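PDB 2PWY: tRNA (adenine-N(1)-)-methyltransferase from Thermus thermophilus, which catalyses the S-adenosyl-L-methionine-dependent methylation of adenosine 58 in tRNA at N1 and is required for growth at extreme temperatures. Local coordinates for the interface of chains A and B and the interface of chains A and C. Sequence-based numbering; all coordinates share one arbitrary frame. Chains: chain A/B/C, tRNA (adenine-N(1)-)-methyltransferase.

Chain A touches two neighbours from one stretch of chain: contact 1 joins it to chain B and contact 2 to chain C, the centres of their C-alpha atoms about 10 Å apart. Strand 216-232 serves both, giving A:Val231 to contact 1 and A:Trp229 to contact 2, and the cis peptide between A:Leu233 and A:Pro234 marks the passage from one partner to the other. Each partner offers the same helix, by its later part in B and by its first residues in C. Contact 1 brings aliphatic groups together; contact 2 combines hydrogen bonds with apolar packing. Meeting both partners, this stretch probably helps tie the homotetramer together.

Contact 1: the interface of chains A and B. Residues chain A 231, 233; chain B 208, 218, 221.
The carbonyl oxygen of A:Val231, near the end of strand 216-232, meets the CD2 methyl of B:Leu218 at 3.6 Å from O to CD2. This is a van der Waals contact rather than a bond, and the patch around it is built from branched aliphatic side chains. Beyond the carbonyl, the same methyl reaches the side chain of A:Val231, with CD2 4.0 Å from CB and slightly farther from CG1. The two side chains cross at about a right angle, and the one leucine methyl touches both backbone and side chain of the valine.

The other branch of A:Val231 serves a different neighbour. With CG1 anti to the backbone N (chi1 179°), CG2 lies beside that nitrogen and points to B:Val221, where it meets the CG2 methyl at 4.0 Å; these side chains too are roughly perpendicular. The valine thus packs against two residues of the equivalent strand 216-232 in chain B, through CB and CG1 for the leucine and through the CG2 branch for the valine.

Past the strand end, A:Leu233 touches helix 201-210 of chain B. Its CD1 methyl lies 4.0 Å from CG1 of B:Val208, the two side chains meeting at a slant. Its other methyl, CD2, turns back to CG1 of A:Val231 in its own chain at 4.0 Å. In chain B a matching internal support exists: CG2 of B:Val208 rests 3.8 Å from CD2 of B:Leu218, which backs the methyl that receives A:Val231. B:Val208 and B:Leu218 thus join helix and strand of chain B where A:Val231 and A:Leu233 pack.

All the closest carbon pairs here are at comfortable distances, without sign of strain. Because the whole A-B interface is two-fold symmetric, this patch occurs again with the chains exchanged. Its burial of aliphatic surface helps to hold two subunits of the tetramer together.

Contact 2: the interface of chains A and C. Residues chain A 229, 234, 236-237; chain C 199-202.
A:Trp229 and A:His237 present their rings to chain C in different ways. One face of the indole is covered within its own chain by the backbone carbon C of A:His237, displaced toward the rim, while the CZ3 corner of the six-membered ring touches the CG2 methyl of C:Ile201 at 3.8 Å. The tryptophan and isoleucine side chains cross at about a right angle. The imidazole of A:His237 is met at its edge and in its plane by C:Asn200, whose amide oxygen OD1 lies 3.2 Å from CD2; the ring and amide planes are turned 54° apart.

That oxygen is also the acceptor of a hydrogen bond from the backbone N of A:Ala236, at 2.9 Å from N to OD1, with the donor tilted 33° out of the carbonyl plane. With CG anti to its carbonyl carbon (chi1 -68°), the C:Asn200 side chain brings OD1 to both the A:Ala236 N-H and the edge of the A:His237 ring. The other polar group of A:Ala236 is used as well: its carbonyl O accepts from the N of C:Ile201, 2.9 Å away, the donor approaching almost straight down the carbonyl axis. A:Ala236, in the short strand 235-238, is thus held through N by a side chain just before helix 201-211 and through O by the helix's first residue. An alanine in place of C:Asn200 would probably leave the N-H of A:Ala236 without this acceptor and the edge of A:His237 without its polar neighbour.

Farther along, the hydroxyl OG1 of C:Thr202 donates to the carbonyl O of A:Pro234, which follows a cis peptide, at 2.6 Å from OG1 to O. Water 1 bridges the same pair, lying 2.8 Å from A:Pro234 O and within bonding distance of OG1. Between these polar links, CB of A:Ala236 packs 3.9 Å from C:Ile201 CG2. The patch docks a helix start of chain C onto the loop and strand of chain A and, repeated by the two-fold, helps assemble the homotetramer.

Contact 1: the interface of chains A and B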
# COMPACT_ATOMS: atom_id res chain seq x y z
N VAL A 231 5.75 -16.67 4.12
CA VAL A 231 6.78 -16.96 5.10
C VAL A 231 6.98 -18.46 5.17
O VAL A 231 6.09 -19.19 5.61
CB VAL A 231 6.44 -16.38 6.49
CG1 VAL A 231 7.55 -16.72 7.51
CG2 VAL A 231 6.24 -14.87 6.41
N LEU A 233 10.45 -20.08 6.35
CA LEU A 233 11.81 -19.67 6.72
C LEU A 233 12.86 -20.51 6.02
O LEU A 233 12.76 -21.75 6.01
CB LEU A 233 12.00 -19.71 8.24
CG LEU A 233 11.14 -18.76 9.09
CD1 LEU A 233 11.39 -18.95 10.58
CD2 LEU A 233 11.37 -17.31 8.68
N VAL B 208 7.01 -17.60 14.45
CA VAL B 208 6.98 -18.63 13.41
C VAL B 208 7.96 -19.77 13.72
O VAL B 208 7.59 -20.94 13.64
CB VAL B 208 7.22 -18.03 12.00
CG1 VAL B 208 7.42 -19.14 10.96
CG2 VAL B 208 6.03 -17.15 11.61
N LEU B 218 1.42 -22.69 10.18
CA LEU B 218 1.37 -21.25 9.88
C LEU B 218 0.48 -21.04 8.67
O LEU B 218 0.74 -21.61 7.60
CB LEU B 218 2.78 -20.72 9.58
CG LEU B 218 2.84 -19.23 9.20
CD1 LEU B 218 2.38 -18.33 10.35
CD2 LEU B 218 4.26 -18.84 8.72
N VAL B 221 0.47 -14.43 7.53
CA VAL B 221 1.18 -13.29 8.11
C VAL B 221 0.72 -12.14 7.22
O VAL B 221 0.95 -12.16 6.01
CB VAL B 221 2.72 -13.44 8.03
CG1 VAL B 221 3.42 -12.13 8.43
CG2 VAL B 221 3.18 -14.59 8.90

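Contact 2: the interface of chains A and C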
# COMPACT_ATOMS: atom_id res chain seq x y z
N TRP A 229 1.80 -11.92 3.40
CA TRP A 229 3.19 -12.33 3.30
C TRP A 229 3.31 -13.81 3.03
O TRP A 229 2.45 -14.62 3.45
CB TRP A 229 3.95 -11.99 4.60
CG TRP A 229 4.30 -10.55 4.79
CD1 TRP A 229 3.43 -9.48 4.82
CD2 TRP A 229 5.61 -10.02 4.99
NE1 TRP A 229 4.14 -8.31 5.04
CE2 TRP A 229 5.47 -8.62 5.14
CE3 TRP A 229 6.88 -10.59 5.08
CZ2 TRP A 229 6.58 -7.78 5.36
CZ3 TRP A 229 7.98 -9.76 5.28
CH2 TRP A 229 7.82 -8.37 5.42
N PRO A 234 13.90 -19.87 5.45
CA PRO A 234 14.28 -18.44 5.52
C PRO A 234 13.63 -17.49 4.51
O PRO A 234 14.02 -16.31 4.45
CB PRO A 234 15.79 -18.49 5.25
CG PRO A 234 15.94 -19.64 4.30
CD PRO A 234 14.88 -20.65 4.66
N ALA A 236 10.82 -15.01 3.46
CA ALA A 236 9.87 -14.13 4.15
C ALA A 236 9.78 -12.82 3.39
O ALA A 236 10.71 -12.01 3.44
CB ALA A 236 10.33 -13.86 5.59
N HIS A 237 8.66 -12.62 2.70
CA HIS A 237 8.43 -11.38 1.95
C HIS A 237 6.95 -11.21 1.68
O HIS A 237 6.20 -12.19 1.66
CB HIS A 237 9.18 -11.41 0.61
CG HIS A 237 8.86 -12.60 -0.25
ND1 HIS A 237 7.73 -12.66 -1.04
CD2 HIS A 237 9.51 -13.77 -0.43
CE1 HIS A 237 7.70 -13.82 -1.67
NE2 HIS A 237 8.78 -14.51 -1.33
N PRO C 199 15.10 -9.58 -2.01
CA PRO C 199 13.69 -9.99 -1.96
C PRO C 199 13.12 -10.24 -0.55
O PRO C 199 11.94 -9.93 -0.31
CB PRO C 199 13.65 -11.28 -2.79
CG PRO C 199 14.93 -11.31 -3.56
CD PRO C 199 15.94 -10.58 -2.71
N ASN C 200 13.93 -10.81 0.34
CA ASN C 200 13.44 -11.31 1.63
C ASN C 200 13.83 -10.40 2.78
O ASN C 200 14.97 -9.92 2.86
CB ASN C 200 13.98 -12.72 1.90
CG ASN C 200 13.39 -13.75 0.96
OD1 ASN C 200 12.24 -14.15 1.10
ND2 ASN C 200 14.18 -14.19 -0.02
N ILE C 201 12.89 -10.19 3.70
CA ILE C 201 13.21 -9.40 4.89
C ILE C 201 14.31 -10.05 5.74
O ILE C 201 15.06 -9.36 6.43
CB ILE C 201 11.94 -9.10 5.73
CG1 ILE C 201 12.16 -7.86 6.63
CG2 ILE C 201 11.52 -10.32 6.55
CD1 ILE C 201 12.48 -6.55 5.86
N THR C 202 14.41 -11.38 5.69
CA THR C 202 15.45 -12.12 6.40
C THR C 202 16.84 -11.74 5.85
O THR C 202 17.80 -11.55 6.61
CB THR C 202 15.23 -13.63 6.28
OG1 THR C 202 14.85 -13.93 4.93
CG2 THR C 202 14.12 -14.09 7.23
O HOH W 1 16.01 -15.58 2.57